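Local coordinates for muconolactone isomerase-like protein (Thermus thermophilus, PDB 1VDH) that catalyses the hydrogen peroxide-dependent decarboxylation of coproheme to heme b, the last step of coproporphyrin-dependent heme biosynthesis, at the interface of chains A and B. Coordinates in Å, arbitrary orientation; residue numbers count along the deposited sequence, not the author numbering. Chains: chain A/B, muconolactone isomerase-like protein.

The interface of chains A and B. Residues chain A 26; chain B 91, 94-95.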
loop_
_atom_site.group_PDB
_atom_site.type_symbol
_atom_site.label_atom_id
_atom_site.label_comp_id
_atom_site.label_asym_id
_atom_site.label_seq_id
_atom_site.Cartn_x
_atom_site.Cartn_y
_atom_site.Cartn_z
ATOM N N PHE A 26 -20.985 13.084 -0.417
ATOM C CA PHE A 26 -21.597 14.402 -0.602
ATOM C C PHE A 26 -22.632 14.452 -1.719
ATOM O O PHE A 26 -23.751 14.915 -1.507
ATOM C CB PHE A 26 -20.525 15.470 -0.858
ATOM C CG PHE A 26 -19.821 15.940 0.383
ATOM C CD1 PHE A 26 -18.797 15.186 0.948
ATOM C CD2 PHE A 26 -20.182 17.140 0.987
ATOM C CE1 PHE A 26 -18.141 15.621 2.101
ATOM C CE2 PHE A 26 -19.536 17.586 2.140
ATOM C CZ PHE A 26 -18.513 16.825 2.700
ATOM N N ALA B 91 -15.717 21.973 2.609
ATOM C CA ALA B 91 -17.090 21.468 2.649
ATOM C C ALA B 91 -17.930 22.047 1.511
ATOM O O ALA B 91 -18.699 21.329 0.866
ATOM C CB ALA B 91 -17.732 21.792 3.997
ATOM N N SER B 94 -16.941 20.435 -1.744
ATOM C CA SER B 94 -17.442 19.067 -1.742
ATOM C C SER B 94 -18.941 18.937 -1.988
ATOM O O SER B 94 -19.389 17.943 -2.555
ATOM C CB SER B 94 -17.056 18.359 -0.445
ATOM O OG SER B 94 -15.684 18.004 -0.456
ATOM N N ARG B 95 -19.713 19.938 -1.582
ATOM C CA ARG B 95 -21.155 19.886 -1.800
ATOM C C ARG B 95 -21.585 20.532 -3.120
ATOM O O ARG B 95 -22.766 20.510 -3.468
ATOM C CB ARG B 95 -21.917 20.506 -0.623
ATOM C CG ARG B 95 -21.767 22.006 -0.465
ATOM C CD ARG B 95 -22.830 22.552 0.477
ATOM N NE ARG B 95 -24.176 22.276 -0.022
ATOM C CZ ARG B 95 -25.300 22.585 0.619
ATOM N NH1 ARG B 95 -25.259 23.191 1.802
ATOM N NH2 ARG B 95 -26.473 22.271 0.081
#
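A:Phe26, at the first turn of the short helix 26-31, packs against the C-terminal end of helix 83-94 of chain B, touching B:Ser94 above all, in a subunit contact of the chlorite dismutase-type pentamer. The contact is a CH-pi contact: the CB of B:Ser94 lies over the face of the A:Phe26 ring, 3.5 Å from its centroid. Its centring is shown by the near-equal distances from that CB to the six ring carbons, from 3.6 Å at CD2 to 3.9 Å at CD1 and CE1 of A:Phe26. With chi1 of -75°, the B:Ser94 hydroxyl OG sits beside its own backbone N and is directed away from the ring face, leaning slightly towards CE1, so that CB is the atom presented to the aromatic carbons. On A:Phe26, chi1 of -79° directs the ring to chain B, and chi2 of 80° turns one broad face onto the serine. Backbone atoms frame the rest. The carbonyl O of B:Ser94 abuts the CB of A:Phe26 at 3.2 Å, beside the root of the ring, while CA of the poorly ordered B:Arg95 lies beyond the CD2 rim, raised above the ring plane on the serine side, 4.0 Å from CD2 of A:Phe26. The carbonyl O of B:Ala91, one turn earlier, comes only to 4.0 Å from CE2 of A:Phe26. Buried area agrees with this ranking: A:Phe26 loses 57 Å² and B:Ser94 36 Å², against 9 Å² for B:Ala91. In the fold, A:Phe26 opens helix 26-31, one residue after strand 10-24 ends, and the centre of the patch is about 24 Å from B:Tyr145, the probable active-site tyrosine, which suggests a part in pentamer assembly rather than directly in coproheme chemistry.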